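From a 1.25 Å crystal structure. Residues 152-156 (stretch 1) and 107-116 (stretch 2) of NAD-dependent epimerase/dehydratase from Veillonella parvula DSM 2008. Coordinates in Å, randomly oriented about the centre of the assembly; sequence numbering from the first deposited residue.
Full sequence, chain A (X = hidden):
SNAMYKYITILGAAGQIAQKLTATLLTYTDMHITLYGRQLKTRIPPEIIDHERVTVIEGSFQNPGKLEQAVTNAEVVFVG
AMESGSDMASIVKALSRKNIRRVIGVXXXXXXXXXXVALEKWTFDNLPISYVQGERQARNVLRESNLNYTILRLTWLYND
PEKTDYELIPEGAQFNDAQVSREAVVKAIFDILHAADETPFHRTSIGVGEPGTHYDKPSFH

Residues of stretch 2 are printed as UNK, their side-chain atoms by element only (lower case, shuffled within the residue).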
# COMPACT_ATOMS: atom_id res chain seq x y z
N LEU A 152 0.85 -5.81 -1.10
CA LEU A 152 -0.21 -6.19 -0.16
C LEU A 152 -1.50 -6.32 -0.93
O LEU A 152 -2.01 -5.33 -1.46
CB LEU A 152 -0.32 -5.15 0.99
CG LEU A 152 1.00 -4.98 1.78
CD1 LEU A 152 0.76 -3.87 2.80
CD2 LEU A 152 1.42 -6.26 2.42
N ARG A 153 -2.00 -7.55 -1.07
CA ARG A 153 -3.25 -7.81 -1.76
C ARG A 153 -4.42 -7.64 -0.80
O ARG A 153 -4.62 -8.50 0.06
CB ARG A 153 -3.26 -9.21 -2.38
CG ARG A 153 -2.27 -9.39 -3.52
CD ARG A 153 -2.18 -10.83 -3.98
NE ARG A 153 -1.41 -11.65 -3.06
CZ ARG A 153 -1.86 -12.72 -2.41
NH1 ARG A 153 -3.16 -13.04 -2.41
NH2 ARG A 153 -1.00 -13.47 -1.70
N LEU A 154 -5.13 -6.52 -0.90
CA LEU A 154 -6.18 -6.22 0.08
C LEU A 154 -7.51 -6.70 -0.41
O LEU A 154 -7.87 -6.48 -1.57
CB LEU A 154 -6.26 -4.72 0.37
CG LEU A 154 -4.92 -4.05 0.76
CD1 LEU A 154 -5.18 -2.62 1.20
CD2 LEU A 154 -4.21 -4.83 1.88
N THR A 155 -8.28 -7.32 0.51
CA THR A 155 -9.68 -7.61 0.27
C THR A 155 -10.51 -6.31 0.52
O THR A 155 -9.92 -5.24 0.59
CB THR A 155 -10.10 -8.84 1.04
OG1 THR A 155 -11.45 -9.18 0.65
CG2 THR A 155 -10.00 -8.66 2.56
N TRP A 156 -11.83 -6.42 0.57
CA TRP A 156 -12.68 -5.22 0.54
C TRP A 156 -12.56 -4.41 1.82
O TRP A 156 -12.66 -4.96 2.91
CB TRP A 156 -14.14 -5.67 0.32
CG TRP A 156 -14.36 -6.07 -1.13
CD1 TRP A 156 -14.21 -7.32 -1.69
CD2 TRP A 156 -14.65 -5.18 -2.20
NE1 TRP A 156 -14.43 -7.26 -3.05
CE2 TRP A 156 -14.69 -5.95 -3.39
CE3 TRP A 156 -14.90 -3.80 -2.27
CZ2 TRP A 156 -14.99 -5.38 -4.64
CZ3 TRP A 156 -15.21 -3.23 -3.51
CH2 TRP A 156 -15.26 -4.02 -4.68
N UNK A 107 -2.28 -3.34 -3.53
CA UNK A 107 -3.01 -3.83 -4.68
C UNK A 107 -4.27 -4.53 -4.21
O UNK A 107 -4.63 -4.47 -3.04
c UNK A 107 -2.07 -4.75 -5.47
o UNK A 107 -2.63 -5.19 -6.67
N UNK A 108 -4.99 -5.12 -5.14
CA UNK A 108 -6.26 -5.77 -4.82
C UNK A 108 -6.08 -7.28 -4.77
O UNK A 108 -5.39 -7.89 -5.61
se UNK A 108 -8.60 -5.34 -8.42
c UNK A 108 -7.06 -5.70 -7.24
c UNK A 108 -7.36 -5.37 -5.81
c UNK A 108 -9.70 -6.83 -7.87
N UNK A 109 -6.76 -7.90 -3.82
CA UNK A 109 -6.94 -9.34 -3.83
C UNK A 109 -7.88 -9.75 -4.98
O UNK A 109 -8.78 -8.99 -5.37
c UNK A 109 -7.51 -9.80 -2.51
N UNK A 110 -7.66 -10.95 -5.51
CA UNK A 110 -8.51 -11.55 -6.51
C UNK A 110 -7.90 -11.69 -7.88
O UNK A 110 -8.51 -12.36 -8.74
N UNK A 111 -6.71 -11.11 -8.09
CA UNK A 111 -6.00 -11.17 -9.40
C UNK A 111 -5.00 -12.35 -9.56
O UNK A 111 -4.33 -12.47 -10.60
c UNK A 111 -6.04 -8.56 -9.57
c UNK A 111 -7.28 -8.60 -10.49
c UNK A 111 -5.27 -9.86 -9.66
c UNK A 111 -5.07 -7.42 -9.89
N UNK A 112 -4.87 -13.19 -8.55
CA UNK A 112 -4.00 -14.38 -8.59
C UNK A 112 -4.84 -15.64 -8.39
O UNK A 112 -4.33 -16.68 -7.89
c UNK A 112 -2.96 -14.30 -7.46
o UNK A 112 -2.13 -13.15 -7.62
N UNK A 113 -6.11 -15.60 -8.82
CA UNK A 113 -7.01 -16.76 -8.67
C UNK A 113 -7.25 -17.19 -7.23
O UNK A 113 -7.59 -18.36 -6.97
N UNK A 114 -7.12 -16.27 -6.28
CA UNK A 114 -7.09 -16.69 -4.90
C UNK A 114 -8.45 -16.66 -4.19
O UNK A 114 -8.58 -17.25 -3.12
o UNK A 114 -5.23 -12.45 -4.49
o UNK A 114 -6.10 -13.71 -6.06
c UNK A 114 -6.00 -15.92 -4.09
c UNK A 114 -6.26 -14.45 -3.80
c UNK A 114 -5.82 -13.49 -4.86
N UNK A 115 -9.44 -15.95 -4.73
CA UNK A 115 -10.74 -15.87 -4.07
C UNK A 115 -11.59 -17.09 -4.43
O UNK A 115 -11.50 -17.59 -5.56
c UNK A 115 -10.84 -13.26 -2.51
c UNK A 115 -10.92 -10.85 -2.52
c UNK A 115 -11.50 -12.13 -4.49
c UNK A 115 -10.65 -12.01 -1.86
c UNK A 115 -11.32 -10.91 -3.84
c UNK A 115 -11.23 -13.32 -3.84
c UNK A 115 -11.52 -14.62 -4.56
N UNK A 116 -12.47 -17.53 -3.54
CA UNK A 116 -13.46 -18.55 -3.86
C UNK A 116 -14.50 -18.01 -4.82
O UNK A 116 -14.60 -16.80 -5.03
c UNK A 116 -14.05 -18.90 -2.51
c UNK A 116 -12.67 -16.95 -2.20
c UNK A 116 -13.94 -17.63 -1.71
O HOH W 1 -10.41 -7.20 -3.56

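Position 107 has a side chain of one carbon and one oxygen. Its backbone N donates to Leu-152 O at 2.9 Å, and its backbone O accepts from Leu-154 N at 3.0 Å. Its CA-to-CB bond points to the same face of the sheet as that of Arg-153. A lone oxygen on CB, with no second branch, makes it Ser-107.

Position 108 carries an unbranched chain of two carbons, a selenium and a last carbon. Its CA-to-CB bond points away from stretch 1, while its CA lies 3.7 Å from Leu-154 O. The selenium identifies selenomethionine, Met-108.

Position 109 has a single side-chain carbon. That CB lies 4.3 Å from Arg-153 CB and 4.0 Å from Thr-155 N. The backbone N donates to Leu-154 O at 2.9 Å. This is Ala-109.

Position 110 has no side-chain atoms and touches nothing on stretch 1. Phi is 111°, where a CB would be jammed against the preceding carbonyl O. It is Gly-110.

Position 111 has four carbons, forked at the second, and makes no contact with stretch 1. The fork beyond CB gives Leu-111.

Position 112 has one carbon and one oxygen. The oxygen lies 4.3 Å from Arg-153 CD, a loose approach. It is Ser-112.

Position 113 has no side-chain atoms, a positive phi and no contact with stretch 1. It is Gly-113.

Position 114 has three carbons, the third carrying two oxygens, and its CA-to-CB bond points toward stretch 1. The carboxylate on a three-carbon chain is Glu-114. Its OE2 accepts from Arg-153 NH1 at 3.0 Å, in a salt bridge near the guanidinium plane.

Position 115 has one carbon and a six-carbon ring with no heteroatom. It is Phe-115, with CZ 3.6 Å from Thr-155 OG1 in an oblique approach.

Position 116 has three carbons closing a ring onto the backbone N. It is out of reach of stretch 1 and sits at the N-cap position of a helix. It is Pro-116.

The contact begins as a parallel pairing of strands, held by three nearly straight backbone hydrogen bonds. A water extends it, donating to Ala-109 O at 3.0 Å and weakly to Leu-154 O at 3.3 Å. Beyond the strand, Glu-114 organises the loop: OE2 accepts from Gly-110 N at 3.0 Å, and OE1 from Ser-112 N at 2.8 Å. The carboxylate thus ties its own loop together while pairing with the buried charge of Arg-153.

Stretch 2 107-116: SMAGLSGEFP
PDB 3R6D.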